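Local coordinates for transcriptional regulator, LacI family protein (Rhodococcus jostii, PDB 3K9C) that probably binds cis-regulatory DNA as a transcription factor, its activity likely governed by a small effector held between two subdomains, at residues 216-221 and 273-278; 220-225 and 233-238. All coordinates share one frame; numbering follows the deposited sequence.

Contact 1. Residues 216-221 and 273-278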
# COMPACT_ATOMS: atom_id res chain seq x y z
N SER B 216 -18.98 16.21 5.07
CA SER B 216 -18.79 14.87 5.60
C SER B 216 -18.30 13.95 4.48
O SER B 216 -18.66 14.13 3.32
CB SER B 216 -20.09 14.32 6.19
OG SER B 216 -20.39 14.91 7.45
N VAL B 217 -17.48 12.98 4.84
CA VAL B 217 -16.93 12.05 3.87
C VAL B 217 -17.02 10.62 4.39
O VAL B 217 -16.77 10.38 5.56
CB VAL B 217 -15.43 12.37 3.59
CG1 VAL B 217 -14.88 11.44 2.50
CG2 VAL B 217 -15.28 13.82 3.18
N VAL B 218 -17.38 9.70 3.51
CA VAL B 218 -17.48 8.28 3.85
C VAL B 218 -16.67 7.47 2.83
O VAL B 218 -16.75 7.71 1.61
CB VAL B 218 -18.93 7.77 3.79
CG1 VAL B 218 -18.95 6.29 4.10
CG2 VAL B 218 -19.79 8.52 4.78
N GLY B 219 -15.89 6.51 3.31
CA GLY B 219 -15.10 5.68 2.42
C GLY B 219 -15.73 4.31 2.31
O GLY B 219 -16.90 4.13 2.62
N TYR B 220 -14.95 3.32 1.87
CA TYR B 220 -15.44 1.97 1.75
C TYR B 220 -14.25 1.01 1.79
O TYR B 220 -13.22 1.27 1.17
CB TYR B 220 -16.23 1.81 0.43
CG TYR B 220 -17.30 0.75 0.46
CD1 TYR B 220 -18.66 1.10 0.44
CD2 TYR B 220 -16.97 -0.60 0.50
CE1 TYR B 220 -19.66 0.12 0.45
CE2 TYR B 220 -17.96 -1.59 0.52
CZ TYR B 220 -19.30 -1.22 0.49
OH TYR B 220 -20.27 -2.19 0.54
N ASP B 221 -14.42 -0.07 2.56
CA ASP B 221 -13.44 -1.16 2.77
C ASP B 221 -12.93 -1.31 4.20
O ASP B 221 -12.64 -2.43 4.64
CB ASP B 221 -12.20 -1.02 1.86
CG ASP B 221 -12.51 -1.29 0.40
OD1 ASP B 221 -13.57 -1.88 0.09
OD2 ASP B 221 -11.67 -0.93 -0.45
N ALA B 273 -14.42 9.83 12.58
CA ALA B 273 -14.60 11.28 12.68
C ALA B 273 -14.77 12.09 11.40
O ALA B 273 -14.69 13.33 11.44
CB ALA B 273 -13.44 11.86 13.49
N THR B 274 -15.02 11.44 10.27
CA THR B 274 -15.19 12.19 9.02
C THR B 274 -16.64 12.46 8.62
O THR B 274 -16.90 12.93 7.52
CB THR B 274 -14.47 11.49 7.84
OG1 THR B 274 -14.96 10.14 7.71
CG2 THR B 274 -12.96 11.47 8.08
N THR B 275 -17.57 12.15 9.51
CA THR B 275 -18.99 12.40 9.24
C THR B 275 -19.61 13.09 10.45
O THR B 275 -19.15 12.91 11.57
CB THR B 275 -19.77 11.10 8.94
OG1 THR B 275 -19.55 10.16 10.00
CG2 THR B 275 -19.31 10.49 7.63
N GLY B 276 -20.65 13.89 10.21
CA GLY B 276 -21.31 14.59 11.29
C GLY B 276 -22.52 15.36 10.80
O GLY B 276 -22.81 15.34 9.60
N PRO B 277 -23.23 16.06 11.69
CA PRO B 277 -24.41 16.83 11.27
C PRO B 277 -24.10 17.77 10.10
O PRO B 277 -22.99 18.28 9.97
CB PRO B 277 -24.80 17.59 12.54
CG PRO B 277 -24.35 16.66 13.64
CD PRO B 277 -23.00 16.20 13.14
N VAL B 278 -25.10 17.99 9.25
CA VAL B 278 -24.96 18.88 8.10
C VAL B 278 -24.72 20.30 8.58
O VAL B 278 -25.30 20.71 9.58
CB VAL B 278 -26.22 18.89 7.24
CG1 VAL B 278 -25.97 19.58 5.90
CG2 VAL B 278 -26.69 17.51 7.03
O HOH W 1 -20.81 17.35 8.23
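Val-217 and Thr-274 are joined by two hydrogen bonds that run in opposite senses. Val-217 N donates to Thr-274 O over 2.7 Å, almost straight at 172°, and Thr-274 OG1 returns a bond of 2.8 Å to Val-217 O. With OG1 between the backbone N and the carbonyl carbon of its own residue (chi1 57°), the hydroxyl points at Val-217 O. The same hydroxyl accepts from Thr-234 N, so a hydroxyl side chain suits a place where one group must both give and take a bond. Further along, Gly-276 N reaches Ser-216 OG at 3.0 Å in a more bent bond (140°). That hydroxyl also meets a water at 2.6 Å, and the water donates to Pro-277 O.

Apolar contact falls to Thr-275, whose methyl CG2 lies 3.5 Å from Val-218 CG2, a tight approach, and also touches Val-217 O. Its OG1 is engaged elsewhere, by Thr-234 and His-120. The branched valines suit a buried strand: Val-217 packs on helix 194-206 and Val-218 on helix 110-123.

Strand 216-218 is the last of a four-stranded parallel sheet, bonded to strand 188-191 on its inner side. The end of the chain, returning from strand 262-270 of the other subdomain, lies beside it, an arrangement in keeping with the two-lobed type I periplasmic-binding-protein fold.

Contact 2. Residues 220-225 and 233-238. With GOL (glycerol), chain D.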
# COMPACT_ATOMS: atom_id res chain seq x y z
N TYR B 220 -14.95 3.32 1.87
CA TYR B 220 -15.44 1.97 1.75
C TYR B 220 -14.25 1.01 1.79
O TYR B 220 -13.22 1.27 1.17
CB TYR B 220 -16.23 1.81 0.43
CG TYR B 220 -17.30 0.75 0.46
CD1 TYR B 220 -18.66 1.10 0.44
CD2 TYR B 220 -16.97 -0.60 0.50
CE1 TYR B 220 -19.66 0.12 0.45
CE2 TYR B 220 -17.96 -1.59 0.52
CZ TYR B 220 -19.30 -1.22 0.49
OH TYR B 220 -20.27 -2.19 0.54
N ASP B 221 -14.42 -0.07 2.56
CA ASP B 221 -13.44 -1.16 2.77
C ASP B 221 -12.93 -1.31 4.20
O ASP B 221 -12.64 -2.43 4.64
CB ASP B 221 -12.20 -1.02 1.86
CG ASP B 221 -12.51 -1.29 0.40
OD1 ASP B 221 -13.57 -1.88 0.09
OD2 ASP B 221 -11.67 -0.93 -0.45
N ASP B 222 -12.83 -0.20 4.92
CA ASP B 222 -12.30 -0.18 6.29
C ASP B 222 -10.89 -0.75 6.23
O ASP B 222 -10.56 -1.70 6.94
CB ASP B 222 -13.16 -1.00 7.27
CG ASP B 222 -12.78 -0.76 8.74
OD1 ASP B 222 -12.30 0.35 9.06
OD2 ASP B 222 -12.98 -1.66 9.58
N SER B 223 -10.07 -0.16 5.37
CA SER B 223 -8.70 -0.60 5.19
C SER B 223 -7.80 0.19 6.14
O SER B 223 -8.28 1.08 6.85
CB SER B 223 -8.26 -0.39 3.74
OG SER B 223 -8.16 0.99 3.42
N ARG B 224 -6.51 -0.13 6.15
CA ARG B 224 -5.55 0.54 7.04
C ARG B 224 -5.58 2.05 6.91
O ARG B 224 -5.28 2.77 7.86
CB ARG B 224 -4.13 0.03 6.77
CG ARG B 224 -3.53 0.45 5.43
CD ARG B 224 -2.06 0.04 5.32
NE ARG B 224 -1.23 0.70 6.32
CZ ARG B 224 -0.84 1.97 6.26
NH1 ARG B 224 -1.20 2.73 5.23
NH2 ARG B 224 -0.09 2.48 7.23
N LEU B 225 -5.93 2.54 5.73
CA LEU B 225 -5.98 3.98 5.49
C LEU B 225 -6.99 4.65 6.42
O LEU B 225 -6.72 5.69 6.99
CB LEU B 225 -6.39 4.25 4.04
CG LEU B 225 -5.54 3.61 2.93
CD1 LEU B 225 -6.22 3.78 1.59
CD2 LEU B 225 -4.16 4.24 2.93
N MSE B 233 -11.27 7.90 9.34
CA MSE B 233 -12.29 7.88 8.30
C MSE B 233 -13.50 6.98 8.53
O MSE B 233 -13.37 5.79 8.81
CB MSE B 233 -11.60 7.49 6.99
CG MSE B 233 -12.42 7.66 5.74
SE MSE B 233 -11.42 6.73 4.37
CE MSE B 233 -10.09 8.10 4.08
N THR B 234 -14.69 7.58 8.44
CA THR B 234 -15.93 6.83 8.57
C THR B 234 -15.95 6.02 7.28
O THR B 234 -15.70 6.57 6.20
CB THR B 234 -17.16 7.78 8.62
OG1 THR B 234 -17.13 8.52 9.84
CG2 THR B 234 -18.46 7.00 8.52
N THR B 235 -16.24 4.73 7.39
CA THR B 235 -16.20 3.86 6.22
C THR B 235 -17.13 2.66 6.36
O THR B 235 -17.76 2.47 7.40
CB THR B 235 -14.76 3.34 6.00
OG1 THR B 235 -14.66 2.67 4.74
CG2 THR B 235 -14.37 2.38 7.11
N ILE B 236 -17.20 1.85 5.31
CA ILE B 236 -18.03 0.66 5.30
C ILE B 236 -17.15 -0.58 5.26
O ILE B 236 -16.39 -0.77 4.30
CB ILE B 236 -18.97 0.66 4.08
CG1 ILE B 236 -19.97 1.80 4.21
CG2 ILE B 236 -19.68 -0.67 3.97
CD1 ILE B 236 -20.70 2.07 2.95
N SER B 237 -17.25 -1.41 6.29
CA SER B 237 -16.45 -2.62 6.34
C SER B 237 -17.04 -3.77 5.55
O SER B 237 -18.26 -3.93 5.48
CB SER B 237 -16.26 -3.08 7.79
OG SER B 237 -15.73 -4.40 7.83
N GLN B 238 -16.16 -4.56 4.96
CA GLN B 238 -16.56 -5.73 4.19
C GLN B 238 -16.16 -6.96 5.00
O GLN B 238 -16.34 -8.09 4.56
CB GLN B 238 -15.84 -5.76 2.85
CG GLN B 238 -16.11 -4.57 1.98
CD GLN B 238 -15.99 -4.93 0.51
OE1 GLN B 238 -16.70 -5.80 0.01
NE2 GLN B 238 -15.08 -4.25 -0.19
C1 GOL D . -14.17 -3.40 -3.77
O1 GOL D . -14.41 -4.53 -3.26
C2 GOL D . -13.15 -2.76 -3.01
O2 GOL D . -13.98 -1.85 -2.64
C3 GOL D . -11.93 -2.00 -3.55
O3 GOL D . -11.04 -1.44 -2.88
O HOH W 2 -19.55 -5.03 -0.02
O HOH W 3 -13.63 -4.04 9.19
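Asp-221, which bonds to both Ile-236 and Gln-238, has a backbone phi of 116°, unusual for a residue with a side chain, and Asp-222 follows in the left-handed helical region, which aspartate tolerates better than most. The turn follows strand 216-218 of one lobe and lies against 235-237, where the chain has crossed to the sheet of the other, in the manner of the type I periplasmic-binding-protein fold. Asp-221 N donates to Ile-236 O over 2.7 Å. The Asp-221 carboxylate and Gln-238 amide lie side by side, pointing the same way, their planes 19° apart, and Gln-238 NE2 donates to Asp-221 OD1 over 2.8 Å. Glycerol, probably from the crystallisation liquor, spans the pair: its O3 donates to Asp-221 OD2 over 2.6 Å, its O1 accepts from Gln-238 NE2, and Arg-143 binds it too. Such a grip on a polyol is consistent with the family's effector pocket.

Tyr-220 offers a flat face to Ile-236, whose CB is 3.8 Å from the ring centroid. CG2 lies over the face near CZ, and Ile-236 CD1 comes within 3.3 Å of Tyr-220 CE1. An alanine at Tyr-220 would probably leave Ile-236 without its flat cover and Arg-143 without its cation-pi partner.

Thr-235 sets its methyl CG2 3.4 Å from Asp-222 CA, while its OG1 is held chiefly by Asp-194. Asp-222 OD1 turns to a salt bridge with Arg-272. Tyrosine and glutamine also suit their places by their polar ends: one water accepts from Tyr-220 OH and donates to Gln-238 OE1, 3.0 Å from each.

Both contacts are buried and start from the same run of chain, sharing Tyr-220 and Asp-221, but contact 2 is the more central, its centre about 9 Å from the centre of the chain, against about 17 Å for that of contact 1. It also buries roughly twice the area, 468 against 219 Å². Contact 1 secures the chain end to a strand inside one subdomain, using backbone groups, small hydroxyls and methyls. Contact 2 spans the passage between subdomains and faces the cleft, in keeping with its carboxylates, amide and aromatic ring. Thr-234 is their shared neighbour: its O lies 2.9 Å from Gly-219 N, a probable hydrogen bond.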